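Local structure of phosphodiesterase (Candida albicans, 6CPU) at residues Thr205-Gln210 and Asn227-Tyr232; Leu211-Gly216 and Thr311-Lys316; Asp305-Tyr310 and Ile558-Leu563; Leu343-Gly348 and Ser413-Ser418; Ile419-Met424 and Asn428-Arg433. The protein belongs to the HD superfamily of phosphodiesterases, largely helical enzymes, and binds a zinc ion between histidine and aspartate side chains. All blocks are in the same frame, centred on the assembly; numbering follows the deposited sequence.

Contact 1: Thr205-Gln210 and Asn227-Tyr232; sequences TTRLSQ and NDDLVY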
# COMPACT_ATOMS: atom_id res chain seq x y z
N THR A 205 19.36 13.59 10.09
CA THR A 205 20.00 12.43 10.69
C THR A 205 19.20 11.92 11.88
O THR A 205 19.01 10.72 12.03
CB THR A 205 21.44 12.76 11.15
OG1 THR A 205 22.19 13.23 10.03
CG2 THR A 205 22.11 11.52 11.72
N THR A 206 18.71 12.83 12.71
CA THR A 206 17.91 12.44 13.87
C THR A 206 16.64 11.70 13.46
O THR A 206 16.33 10.65 14.03
CB THR A 206 17.57 13.62 14.76
OG1 THR A 206 18.79 14.14 15.30
CG2 THR A 206 16.67 13.19 15.91
N ARG A 207 15.92 12.23 12.47
CA ARG A 207 14.68 11.56 12.02
C ARG A 207 14.95 10.18 11.44
O ARG A 207 14.26 9.23 11.78
CB ARG A 207 13.89 12.41 11.01
CG ARG A 207 12.45 11.93 10.77
CD ARG A 207 11.69 11.78 12.08
NE ARG A 207 10.32 11.31 11.93
CZ ARG A 207 9.61 10.73 12.90
NH1 ARG A 207 10.14 10.53 14.11
NH2 ARG A 207 8.36 10.33 12.67
N LEU A 208 15.93 10.08 10.54
CA LEU A 208 16.24 8.78 9.93
C LEU A 208 16.64 7.74 10.98
O LEU A 208 16.26 6.56 10.88
CB LEU A 208 17.33 8.92 8.85
CG LEU A 208 17.01 9.89 7.71
CD1 LEU A 208 18.11 9.81 6.65
CD2 LEU A 208 15.64 9.65 7.09
N SER A 209 17.39 8.18 12.00
CA SER A 209 17.74 7.29 13.11
C SER A 209 16.49 6.88 13.90
O SER A 209 16.34 5.71 14.22
CB SER A 209 18.77 7.94 14.04
OG SER A 209 19.07 7.05 15.11
N GLN A 210 15.59 7.81 14.16
CA GLN A 210 14.35 7.49 14.87
C GLN A 210 13.56 6.43 14.12
O GLN A 210 12.97 5.53 14.72
CB GLN A 210 13.49 8.73 15.08
CG GLN A 210 14.07 9.70 16.09
CD GLN A 210 13.30 11.00 16.19
OE1 GLN A 210 12.66 11.44 15.23
NE2 GLN A 210 13.37 11.62 17.36
N ASN A 227 3.40 9.77 5.79
CA ASN A 227 3.63 9.03 4.56
C ASN A 227 5.06 9.20 4.02
O ASN A 227 5.58 8.30 3.37
CB ASN A 227 2.58 9.40 3.51
CG ASN A 227 1.23 8.76 3.79
OD1 ASN A 227 1.17 7.63 4.25
ND2 ASN A 227 0.16 9.48 3.51
N ASP A 228 5.71 10.33 4.32
CA ASP A 228 7.13 10.49 3.99
C ASP A 228 8.03 9.61 4.87
O ASP A 228 8.90 8.89 4.36
CB ASP A 228 7.58 11.95 4.10
CG ASP A 228 7.11 12.83 2.94
OD1 ASP A 228 6.61 12.33 1.90
OD2 ASP A 228 7.27 14.07 3.05
N ASP A 229 7.81 9.63 6.19
CA ASP A 229 8.53 8.74 7.10
C ASP A 229 8.37 7.29 6.65
O ASP A 229 9.31 6.50 6.69
CB ASP A 229 7.96 8.79 8.52
CG ASP A 229 8.19 10.10 9.26
OD1 ASP A 229 9.23 10.78 9.05
OD2 ASP A 229 7.32 10.40 10.12
N LEU A 230 7.15 6.93 6.25
CA LEU A 230 6.84 5.55 5.88
C LEU A 230 7.62 5.08 4.65
O LEU A 230 8.03 3.92 4.58
CB LEU A 230 5.33 5.39 5.68
CG LEU A 230 4.54 5.45 7.00
CD1 LEU A 230 3.07 5.79 6.75
CD2 LEU A 230 4.69 4.16 7.81
N VAL A 231 7.84 5.99 3.71
CA VAL A 231 8.70 5.69 2.55
C VAL A 231 10.08 5.26 3.04
O VAL A 231 10.64 4.24 2.58
CB VAL A 231 8.82 6.91 1.61
CG1 VAL A 231 9.94 6.73 0.58
CG2 VAL A 231 7.50 7.16 0.91
N TYR A 232 10.64 6.04 3.96
CA TYR A 232 11.98 5.71 4.47
C TYR A 232 11.99 4.39 5.24
O TYR A 232 12.94 3.63 5.13
CB TYR A 232 12.55 6.82 5.33
CG TYR A 232 14.04 6.66 5.51
CD1 TYR A 232 14.57 6.10 6.67
CD2 TYR A 232 14.92 7.06 4.50
CE1 TYR A 232 15.95 5.94 6.83
CE2 TYR A 232 16.29 6.92 4.66
CZ TYR A 232 16.80 6.35 5.82
OH TYR A 232 18.18 6.20 5.97

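Contact 2: Leu211-Gly216 and Thr311-Lys316; sequences LCYAVG and TEVHDK. Unlike the reference sequence in segment 311-316: K316 (reference Thr).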
# COMPACT_ATOMS: atom_id res chain seq x y z
N LEU A 211 13.54 6.53 12.79
CA LEU A 211 12.80 5.57 11.98
C LEU A 211 13.41 4.17 12.04
O LEU A 211 12.68 3.18 12.03
CB LEU A 211 12.65 6.07 10.53
CG LEU A 211 11.82 7.36 10.41
CD1 LEU A 211 11.73 7.84 8.96
CD2 LEU A 211 10.43 7.26 11.02
N CYS A 212 14.74 4.09 12.16
CA CYS A 212 15.41 2.80 12.38
C CYS A 212 14.85 2.12 13.62
O CYS A 212 14.45 0.96 13.57
CB CYS A 212 16.91 2.99 12.52
SG CYS A 212 17.78 3.51 11.04
N TYR A 213 14.81 2.85 14.73
CA TYR A 213 14.28 2.32 16.00
C TYR A 213 12.78 2.06 15.97
O TYR A 213 12.33 1.10 16.59
CB TYR A 213 14.64 3.22 17.19
CG TYR A 213 16.08 3.07 17.60
CD1 TYR A 213 17.06 3.93 17.09
CD2 TYR A 213 16.48 2.05 18.45
CE1 TYR A 213 18.39 3.77 17.43
CE2 TYR A 213 17.80 1.89 18.80
CZ TYR A 213 18.75 2.75 18.30
OH TYR A 213 20.08 2.59 18.65
N ALA A 214 12.01 2.90 15.29
CA ALA A 214 10.58 2.61 15.06
C ALA A 214 10.41 1.26 14.34
O ALA A 214 9.66 0.38 14.81
CB ALA A 214 9.91 3.74 14.28
N VAL A 215 11.13 1.06 13.24
CA VAL A 215 11.12 -0.22 12.54
C VAL A 215 11.52 -1.37 13.49
O VAL A 215 11.04 -2.49 13.38
CB VAL A 215 12.04 -0.17 11.31
CG1 VAL A 215 12.31 -1.55 10.74
CG2 VAL A 215 11.42 0.71 10.23
N GLY A 216 12.39 -1.05 14.45
CA GLY A 216 12.81 -1.99 15.46
C GLY A 216 11.79 -2.43 16.50
O GLY A 216 11.98 -3.48 17.08
N THR A 311 9.05 3.69 22.33
CA THR A 311 9.82 4.80 22.86
C THR A 311 10.64 5.41 21.71
O THR A 311 11.30 4.68 20.97
CB THR A 311 10.78 4.35 23.97
OG1 THR A 311 10.06 3.59 24.96
CG2 THR A 311 11.43 5.55 24.62
N GLU A 312 10.59 6.73 21.59
CA GLU A 312 11.30 7.46 20.54
C GLU A 312 12.79 7.55 20.84
O GLU A 312 13.25 8.42 21.59
CB GLU A 312 10.69 8.85 20.38
CG GLU A 312 11.31 9.70 19.28
CD GLU A 312 10.52 10.96 18.98
OE1 GLU A 312 9.54 10.87 18.21
OE2 GLU A 312 10.86 12.03 19.52
N VAL A 313 13.55 6.64 20.22
CA VAL A 313 14.98 6.49 20.45
C VAL A 313 15.74 6.88 19.19
O VAL A 313 15.25 6.68 18.08
CB VAL A 313 15.29 5.03 20.78
CG1 VAL A 313 16.80 4.77 20.87
CG2 VAL A 313 14.58 4.64 22.06
N HIS A 314 16.94 7.44 19.37
CA HIS A 314 17.86 7.61 18.24
C HIS A 314 19.32 7.60 18.66
O HIS A 314 19.65 7.75 19.84
CB HIS A 314 17.52 8.86 17.43
CG HIS A 314 18.02 10.15 18.02
ND1 HIS A 314 17.24 10.95 18.82
CD2 HIS A 314 19.20 10.79 17.88
CE1 HIS A 314 17.92 12.03 19.16
NE2 HIS A 314 19.12 11.95 18.61
N ASP A 315 20.18 7.41 17.66
CA ASP A 315 21.63 7.41 17.82
C ASP A 315 22.26 7.95 16.53
O ASP A 315 21.62 8.73 15.82
CB ASP A 315 22.13 6.01 18.19
CG ASP A 315 21.82 4.98 17.13
OD1 ASP A 315 21.46 5.35 15.99
OD2 ASP A 315 21.94 3.77 17.44
N LYS A 316 23.51 7.57 16.21
CA LYS A 316 24.20 8.15 15.04
C LYS A 316 23.96 7.40 13.72
O LYS A 316 24.38 7.87 12.67
CB LYS A 316 25.71 8.30 15.29
CG LYS A 316 26.50 7.00 15.44
CD LYS A 316 27.99 7.24 15.19
CE LYS A 316 28.88 6.19 15.83
NZ LYS A 316 28.58 4.81 15.36

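Contact 3: Asp305-Tyr310 and Ile558-Leu563; sequences DPKLDY and IMENKL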
# COMPACT_ATOMS: atom_id res chain seq x y z
N ASP A 305 12.17 -7.30 23.04
CA ASP A 305 10.94 -7.58 23.77
C ASP A 305 9.72 -7.02 23.02
O ASP A 305 9.50 -5.82 23.02
CB ASP A 305 11.01 -6.98 25.17
CG ASP A 305 9.84 -7.39 26.07
OD1 ASP A 305 8.77 -7.80 25.56
OD2 ASP A 305 10.00 -7.30 27.30
N PRO A 306 8.91 -7.91 22.43
CA PRO A 306 7.81 -7.43 21.58
C PRO A 306 6.66 -6.78 22.34
O PRO A 306 5.81 -6.14 21.72
CB PRO A 306 7.33 -8.71 20.88
CG PRO A 306 7.62 -9.79 21.87
CD PRO A 306 8.89 -9.38 22.57
N LYS A 307 6.62 -6.93 23.66
CA LYS A 307 5.48 -6.45 24.44
C LYS A 307 5.63 -4.98 24.84
O LYS A 307 4.68 -4.36 25.30
CB LYS A 307 5.25 -7.35 25.67
CG LYS A 307 5.26 -8.83 25.30
CD LYS A 307 4.86 -9.79 26.41
CE LYS A 307 5.24 -11.21 26.01
NZ LYS A 307 4.50 -12.27 26.75
N LEU A 308 6.83 -4.43 24.64
CA LEU A 308 7.10 -3.04 25.01
C LEU A 308 6.35 -2.07 24.12
O LEU A 308 6.15 -2.34 22.93
CB LEU A 308 8.60 -2.74 24.91
CG LEU A 308 9.53 -3.51 25.86
CD1 LEU A 308 10.98 -3.18 25.58
CD2 LEU A 308 9.18 -3.19 27.31
N ASP A 309 5.94 -0.94 24.68
CA ASP A 309 5.35 0.13 23.88
C ASP A 309 6.47 0.89 23.16
O ASP A 309 7.65 0.67 23.46
CB ASP A 309 4.54 1.08 24.77
CG ASP A 309 3.42 1.79 24.01
OD1 ASP A 309 3.34 1.67 22.76
OD2 ASP A 309 2.62 2.48 24.66
N TYR A 310 6.11 1.76 22.23
CA TYR A 310 7.10 2.56 21.48
C TYR A 310 7.72 3.67 22.31
O TYR A 310 7.02 4.49 22.91
CB TYR A 310 6.46 3.16 20.23
CG TYR A 310 7.38 4.09 19.48
CD1 TYR A 310 8.55 3.62 18.89
CD2 TYR A 310 7.08 5.44 19.34
CE1 TYR A 310 9.40 4.47 18.19
CE2 TYR A 310 7.91 6.30 18.65
CZ TYR A 310 9.07 5.80 18.07
OH TYR A 310 9.89 6.66 17.38
N ILE A 558 -2.31 -11.38 21.84
CA ILE A 558 -3.74 -11.55 21.54
C ILE A 558 -4.53 -11.82 22.83
O ILE A 558 -5.57 -11.19 23.07
CB ILE A 558 -4.00 -12.70 20.55
CG1 ILE A 558 -3.48 -12.33 19.16
CG2 ILE A 558 -5.50 -13.00 20.46
CD1 ILE A 558 -3.24 -13.53 18.27
N MET A 559 -4.04 -12.74 23.65
CA MET A 559 -4.71 -13.07 24.91
C MET A 559 -4.77 -11.85 25.84
O MET A 559 -5.85 -11.51 26.33
CB MET A 559 -4.02 -14.25 25.61
CG MET A 559 -4.83 -14.85 26.75
SD MET A 559 -6.33 -15.69 26.19
CE MET A 559 -5.66 -17.29 25.73
N GLU A 560 -3.64 -11.19 26.05
CA GLU A 560 -3.59 -9.98 26.88
C GLU A 560 -4.61 -8.93 26.40
O GLU A 560 -5.37 -8.37 27.20
CB GLU A 560 -2.19 -9.37 26.88
CG GLU A 560 -1.16 -10.17 27.66
CD GLU A 560 0.20 -9.49 27.72
OE1 GLU A 560 0.25 -8.32 28.14
OE2 GLU A 560 1.21 -10.14 27.36
N ASN A 561 -4.63 -8.68 25.09
CA ASN A 561 -5.61 -7.76 24.51
C ASN A 561 -7.04 -8.27 24.70
O ASN A 561 -7.94 -7.50 25.01
CB ASN A 561 -5.32 -7.53 23.02
CG ASN A 561 -4.07 -6.70 22.78
OD1 ASN A 561 -3.66 -5.91 23.64
ND2 ASN A 561 -3.48 -6.85 21.60
N LYS A 562 -7.25 -9.57 24.48
CA LYS A 562 -8.58 -10.18 24.62
C LYS A 562 -9.13 -10.00 26.04
O LYS A 562 -10.28 -9.60 26.22
CB LYS A 562 -8.53 -11.67 24.27
CG LYS A 562 -9.89 -12.34 24.17
CD LYS A 562 -9.74 -13.79 23.74
CE LYS A 562 -11.07 -14.51 23.77
NZ LYS A 562 -10.94 -15.94 23.35
N LEU A 563 -8.29 -10.28 27.04
CA LEU A 563 -8.68 -10.11 28.44
C LEU A 563 -9.12 -8.68 28.73
O LEU A 563 -10.13 -8.47 29.40
CB LEU A 563 -7.52 -10.50 29.37
CG LEU A 563 -7.14 -11.98 29.39
CD1 LEU A 563 -5.94 -12.20 30.30
CD2 LEU A 563 -8.32 -12.85 29.82

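Contact 4: Leu343-Gly348 and Ser413-Ser418; sequences LVAALG and SLIISS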
# COMPACT_ATOMS: atom_id res chain seq x y z
N LEU A 343 8.70 -10.02 1.65
CA LEU A 343 8.66 -8.61 2.02
C LEU A 343 8.10 -7.75 0.89
O LEU A 343 7.26 -6.89 1.14
CB LEU A 343 10.05 -8.12 2.39
CG LEU A 343 10.58 -8.76 3.68
CD1 LEU A 343 12.06 -8.50 3.83
CD2 LEU A 343 9.80 -8.26 4.88
N VAL A 344 8.56 -7.98 -0.33
CA VAL A 344 8.03 -7.27 -1.51
C VAL A 344 6.52 -7.55 -1.67
O VAL A 344 5.75 -6.61 -1.89
CB VAL A 344 8.85 -7.58 -2.79
CG1 VAL A 344 8.16 -7.05 -4.03
CG2 VAL A 344 10.24 -6.95 -2.68
N ALA A 345 6.08 -8.79 -1.51
CA ALA A 345 4.64 -9.09 -1.57
C ALA A 345 3.84 -8.38 -0.50
O ALA A 345 2.76 -7.87 -0.78
CB ALA A 345 4.38 -10.59 -1.49
N ALA A 346 4.34 -8.32 0.74
CA ALA A 346 3.65 -7.58 1.78
C ALA A 346 3.51 -6.10 1.41
O ALA A 346 2.45 -5.50 1.61
CB ALA A 346 4.37 -7.74 3.12
N LEU A 347 4.58 -5.53 0.85
CA LEU A 347 4.56 -4.13 0.41
C LEU A 347 3.45 -3.85 -0.62
O LEU A 347 2.77 -2.80 -0.55
CB LEU A 347 5.93 -3.75 -0.17
CG LEU A 347 6.05 -2.33 -0.73
CD1 LEU A 347 5.72 -1.28 0.33
CD2 LEU A 347 7.44 -2.11 -1.28
N GLY A 348 3.25 -4.78 -1.55
CA GLY A 348 2.30 -4.59 -2.65
C GLY A 348 0.94 -5.24 -2.46
O GLY A 348 0.08 -5.18 -3.35
N SER A 413 5.67 -15.60 -9.45
CA SER A 413 4.66 -16.57 -9.02
C SER A 413 4.51 -16.65 -7.51
O SER A 413 3.40 -16.81 -7.01
CB SER A 413 4.99 -17.96 -9.58
OG SER A 413 4.87 -17.97 -10.98
N LEU A 414 5.62 -16.52 -6.78
CA LEU A 414 5.57 -16.55 -5.32
C LEU A 414 4.85 -15.31 -4.78
O LEU A 414 4.05 -15.42 -3.86
CB LEU A 414 6.98 -16.64 -4.73
CG LEU A 414 7.09 -16.63 -3.20
CD1 LEU A 414 6.22 -17.70 -2.57
CD2 LEU A 414 8.55 -16.80 -2.79
N ILE A 415 5.13 -14.15 -5.37
CA ILE A 415 4.47 -12.91 -4.97
C ILE A 415 2.95 -13.00 -5.21
O ILE A 415 2.16 -12.60 -4.34
CB ILE A 415 5.09 -11.68 -5.66
CG1 ILE A 415 6.50 -11.44 -5.09
CG2 ILE A 415 4.21 -10.46 -5.46
CD1 ILE A 415 7.32 -10.40 -5.82
N ILE A 416 2.55 -13.52 -6.38
CA ILE A 416 1.13 -13.69 -6.71
C ILE A 416 0.46 -14.60 -5.69
O ILE A 416 -0.61 -14.29 -5.14
CB ILE A 416 0.93 -14.26 -8.13
CG1 ILE A 416 1.38 -13.22 -9.17
CG2 ILE A 416 -0.51 -14.71 -8.34
CD1 ILE A 416 1.56 -13.78 -10.57
N SER A 417 1.10 -15.74 -5.44
CA SER A 417 0.60 -16.70 -4.47
C SER A 417 0.35 -16.05 -3.11
O SER A 417 -0.72 -16.21 -2.51
CB SER A 417 1.59 -17.87 -4.36
OG SER A 417 1.32 -18.64 -3.21
N SER A 418 1.32 -15.29 -2.63
CA SER A 418 1.24 -14.69 -1.29
C SER A 418 0.17 -13.60 -1.25
O SER A 418 -0.62 -13.51 -0.30
CB SER A 418 2.60 -14.16 -0.84
OG SER A 418 3.62 -15.16 -0.99

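Contact 5: Ile419-Met424 and Asn428-Arg433; sequences ILATDM and NEYVNR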
# COMPACT_ATOMS: atom_id res chain seq x y z
N ILE A 419 0.09 -12.78 -2.31
CA ILE A 419 -0.95 -11.77 -2.36
C ILE A 419 -2.33 -12.42 -2.40
O ILE A 419 -3.23 -11.99 -1.65
CB ILE A 419 -0.72 -10.77 -3.52
CG1 ILE A 419 0.55 -9.96 -3.24
CG2 ILE A 419 -1.92 -9.84 -3.62
CD1 ILE A 419 0.92 -8.96 -4.31
N LEU A 420 -2.51 -13.44 -3.23
CA LEU A 420 -3.80 -14.13 -3.32
C LEU A 420 -4.20 -14.77 -1.99
O LEU A 420 -5.38 -14.81 -1.63
CB LEU A 420 -3.79 -15.16 -4.45
CG LEU A 420 -3.83 -14.56 -5.86
CD1 LEU A 420 -3.77 -15.67 -6.91
CD2 LEU A 420 -5.06 -13.70 -6.08
N ALA A 421 -3.20 -15.19 -1.23
CA ALA A 421 -3.42 -15.82 0.07
C ALA A 421 -4.07 -14.90 1.11
O ALA A 421 -4.64 -15.40 2.09
CB ALA A 421 -2.11 -16.37 0.60
N THR A 422 -4.03 -13.58 0.92
CA THR A 422 -4.63 -12.66 1.88
C THR A 422 -6.14 -12.52 1.79
O THR A 422 -6.73 -11.79 2.57
CB THR A 422 -4.01 -11.24 1.82
OG1 THR A 422 -4.29 -10.65 0.55
CG2 THR A 422 -2.50 -11.32 2.02
N ASP A 423 -6.76 -13.20 0.83
CA ASP A 423 -8.21 -13.27 0.70
C ASP A 423 -8.83 -14.04 1.86
O ASP A 423 -8.64 -15.25 1.98
CB ASP A 423 -8.59 -13.95 -0.63
CG ASP A 423 -10.10 -14.05 -0.84
OD1 ASP A 423 -10.86 -13.39 -0.11
OD2 ASP A 423 -10.51 -14.80 -1.75
N MET A 424 -9.58 -13.34 2.70
CA MET A 424 -10.18 -13.96 3.89
C MET A 424 -11.32 -14.93 3.56
O MET A 424 -11.65 -15.78 4.39
CB MET A 424 -10.66 -12.89 4.88
CG MET A 424 -9.52 -12.19 5.60
SD MET A 424 -8.54 -13.29 6.65
CE MET A 424 -9.62 -13.44 8.08
N ASN A 428 -10.13 -20.50 5.54
CA ASN A 428 -10.26 -21.90 5.96
C ASN A 428 -9.39 -22.86 5.15
O ASN A 428 -8.87 -23.84 5.70
CB ASN A 428 -11.73 -22.36 5.90
CG ASN A 428 -12.61 -21.66 6.93
OD1 ASN A 428 -13.82 -21.61 6.78
ND2 ASN A 428 -11.99 -21.14 7.98
N GLU A 429 -9.21 -22.58 3.87
CA GLU A 429 -8.42 -23.46 3.00
C GLU A 429 -6.96 -23.48 3.44
O GLU A 429 -6.35 -24.55 3.49
CB GLU A 429 -8.57 -23.05 1.53
CG GLU A 429 -8.86 -24.22 0.58
CD GLU A 429 -7.63 -24.78 -0.10
OE1 GLU A 429 -6.91 -24.01 -0.76
OE2 GLU A 429 -7.39 -26.01 0.00
N TYR A 430 -6.39 -22.32 3.78
CA TYR A 430 -4.99 -22.25 4.26
C TYR A 430 -4.84 -22.85 5.66
O TYR A 430 -3.82 -23.47 5.95
CB TYR A 430 -4.43 -20.82 4.19
CG TYR A 430 -4.30 -20.33 2.77
CD1 TYR A 430 -3.20 -20.67 1.98
CD2 TYR A 430 -5.31 -19.57 2.18
CE1 TYR A 430 -3.10 -20.25 0.66
CE2 TYR A 430 -5.22 -19.14 0.87
CZ TYR A 430 -4.12 -19.48 0.11
OH TYR A 430 -4.05 -19.05 -1.20
N VAL A 431 -5.84 -22.67 6.50
CA VAL A 431 -5.85 -23.28 7.83
C VAL A 431 -5.82 -24.81 7.72
O VAL A 431 -5.09 -25.47 8.47
CB VAL A 431 -7.08 -22.84 8.66
CG1 VAL A 431 -7.22 -23.67 9.93
CG2 VAL A 431 -6.95 -21.36 9.02
N ASN A 432 -6.59 -25.36 6.78
CA ASN A 432 -6.61 -26.81 6.54
C ASN A 432 -5.37 -27.32 5.80
O ASN A 432 -4.96 -28.46 6.00
CB ASN A 432 -7.88 -27.20 5.77
CG ASN A 432 -9.14 -26.94 6.56
OD1 ASN A 432 -9.10 -26.72 7.77
ND2 ASN A 432 -10.28 -26.95 5.88
N ARG A 433 -4.79 -26.49 4.94
CA ARG A 433 -3.52 -26.82 4.28
C ARG A 433 -2.35 -26.82 5.26
O ARG A 433 -1.33 -27.49 5.03
CB ARG A 433 -3.23 -25.85 3.13
CG ARG A 433 -4.11 -26.11 1.92
CD ARG A 433 -4.33 -24.86 1.09
NE ARG A 433 -3.19 -24.54 0.24
CZ ARG A 433 -3.21 -23.65 -0.75
NH1 ARG A 433 -4.32 -22.96 -1.02
NH2 ARG A 433 -2.12 -23.43 -1.47

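Contact 1: Thr205-Gln210 and Asn227-Tyr232
L208 and Y232 pack tightly face-on in this contact between two helices, while R207 and D229 form its polar part. The CD2 methyl of L208 sits over the centre of the Y232 ring, 3.5 Å from the ring centroid and almost exactly on the ring normal, a CH-pi contact. L208 CD1 lies further out, 3.7 Å from Y232 OH. A branched leucine suits this place because one methyl can rest on the face while the other follows the ring to its hydroxyl. The first torsion of Y232 (chi1 -164°, CG opposite the backbone N) carries the ring across to L208, and its OH is hydrogen-bonded to T318 O.

In the polar pair R207 is partly exposed and D229 buried. Bent at chi2 (53°), the long arginine forms a side-on, two-pronged salt bridge with D229: R207 NE bonds D229 OD1 at 3.1 Å, and R207 NH2 bonds D229 OD2 at 2.8 Å. The guanidinium and carboxylate planes stand 66° apart, and both oxygens are met from above the carboxylate plane. R207 NH1 also donates to Q210 OE1 at 2.9 Å, which ties down the other side of the guanidinium.

The second helix, 227-242, is backed by its neighbours: V231 packs on helix 253-264 and L230 on helix 276-292, while D229 and Y232 also touch L211 further along helix 205-216.

Contact 2: Leu211-Gly216 and Thr311-Lys316
Y213 is the centre of this contact, and its ring packs on V313. V313 CG1 lies over one face of the Y213 ring, 3.5 Å from its centroid and only 6° off the ring normal, a CH-pi contact close to the ring centre. With CG1 opposite its backbone N (chi1 173°), V313 lays that methyl on the ring. Valine suits the place because beta-branching favours the extended backbone and a compact methyl fits the ring face. Backbone atoms join in as well: Y213 CD1 is 3.4 Å from V313 O, and H314 CA comes within 3.9 Å of the same Y213 CD1.

The setting is a helix packed against an irregular segment. Residues 211-216 lie on helix 205-216, while 311-316 belong to the long connection between helices 276-292 and 336-348 of this helical phosphodiesterase fold.

The hydrogen bond between the segments is at the hydroxyl end of the ring. Y213 OH donates to D315 OD2 over a short 2.5 Å, reaching the oxygen from above the carboxylate plane, and the ring and carboxylate planes stand 70° apart. Tyrosine fits here because one side chain offers both a broad face to valine and a donor at its tip. The carboxylate has a second bond, from H317 N to D315 OD1, and D315 N is hydrogen-bonded to S209 OG on the preceding turn of the helix.

Contact 3: Asp305-Tyr310 and Ile558-Leu563
K307, at the third position of a type I beta turn from D305 to L308, reaches with its far end toward E560 on a helix whose backbone stays well away, the CA atoms of K307 and E560 lying 10.0 Å apart. Long side chains suit such a gap, and lysine and glutamate, both extended beyond CG, bridge it at about a right angle to each other. The touch is slight: K307 CD approaches E560 OE2 at 3.8 Å, and K307 NZ stands 4.0 Å from the same E560 OE2, a long salt bridge that falls short of a hydrogen bond. K307 NZ also forms a weak, long ion pair with D556 one turn earlier on the helix, so its charge probably feels two carboxylates at once. Both K307 and E560 are exposed, and water should weaken the attraction.

The turn holds the lysine's backbone. D305 OD1 accepts from K307 N at 3.0 Å, on the anti side of the carboxylate, and P306, with its restricted phi, suits the second position. The bond that closes the turn, from L308 N to D305 O, is weak. Further along, Y310 N donates to D309 OD1 at 2.8 Å. D309 is anchored elsewhere by a salt bridge from D309 OD2 to R471, and S219 OG is hydrogen-bonded to D309 OD1. The arrangement is thus an Asx turn overlapping a type I beta turn in a surface loop, linked by a loose ion pair to the C-terminal helix 552-569.

Contact 4: Leu343-Gly348 and Ser413-Ser418
A345 is the small residue that lets I415 and S418 come close, its CB lying 4.0 Å from I415 CG2 and 4.0 Å from S418 CB. Alanine suits the place: the CA atoms of A345 and I415 are only 5.1 Å apart, the nearest in the contact. The longer branch of the isoleucine ends at V344, I415 CD1 meeting V344 CG1 at 3.9 Å, and the two side chains cross obliquely. With CG2 opposite the backbone N and CG1 beside it (chi1 -70°), I415 can touch both residues at once.

S418 meets A345 with its CB, while its hydroxyl is engaged within its own helix: S418 OG donates to L414 O at 2.9 Å. S418 N bonds the same oxygen from the opposite face of the carbonyl plane, so a buried polar group is satisfied without help from across the contact.

The short helical segments approach to 9.1 Å and cross at -49°. The zinc ligands H349 and D350 follow segment 343-348 in the chain. Helix 377-394 packs against this pair through F386 on V344 and I387 on I415, helix 446-462 meets L414 and S418 through S454, and helix 276-292 lies against L343 and A346.

Contact 5: Ile419-Met424 and Asn428-Arg433
A421 and Y430 bury most of the surface here, the aromatic end of tyrosine lying against a small side chain on helix 411-421. A421 CB is 3.7 Å from Y430 CZ and 4.2 Å from the ring centroid, 29° off the ring normal, so the CH-pi contact is off-centre, shifted toward the hydroxyl end. Backbone takes part too, since A421 CA is 3.5 Å from Y430 OH. Alanine is apt because its small methyl lets the tyrosine come up to the backbone; A421 also touches A455 of helix 446-462, another small residue. Tyrosine supplies the reach: with CG beside the backbone N (chi1 -66°), the ring extends across to A421.

R433 lies over the tyrosine from its own helix, one guanidinium face toward Y430 CE1, which is 3.4 Å above the plane and offset toward the rim. R433 NH1 makes a salt bridge to E429 OE1 at 2.8 Å, meeting that oxygen on the syn side.

T422 and D423 form a turn. T422 OG1 donates to I419 O at 2.8 Å, in the carbonyl plane, and T422 N bonds the same oxygen. D423 continues the turn with OD1 bonded to G425 N and OD2 to S376 OG. The whole is two successive helices, 411-421 and 427-438, joined by a short turn that also brings T422 against the zinc ligand D462.

Following the chain, contact 1 closes a short loop of 16 residues between helices 205-216 and 227-242. Contact 2 starts on the same helix before that loop has closed and reaches the connection after helix 276-292, so the two cross; they touch along helix 205-216. Contact 3 opens on that connection inside the span of contact 2 and ends at the C-terminal helix, crossing contact 2 in turn. Within this longest span lie contact 4, bringing helices 336-348 and 411-421 together, and then contact 5, which joins helix 411-421 to helix 427-438 and whose segments are three residues apart. Contacts 4 and 5 share helix 411-421 and meet at I419.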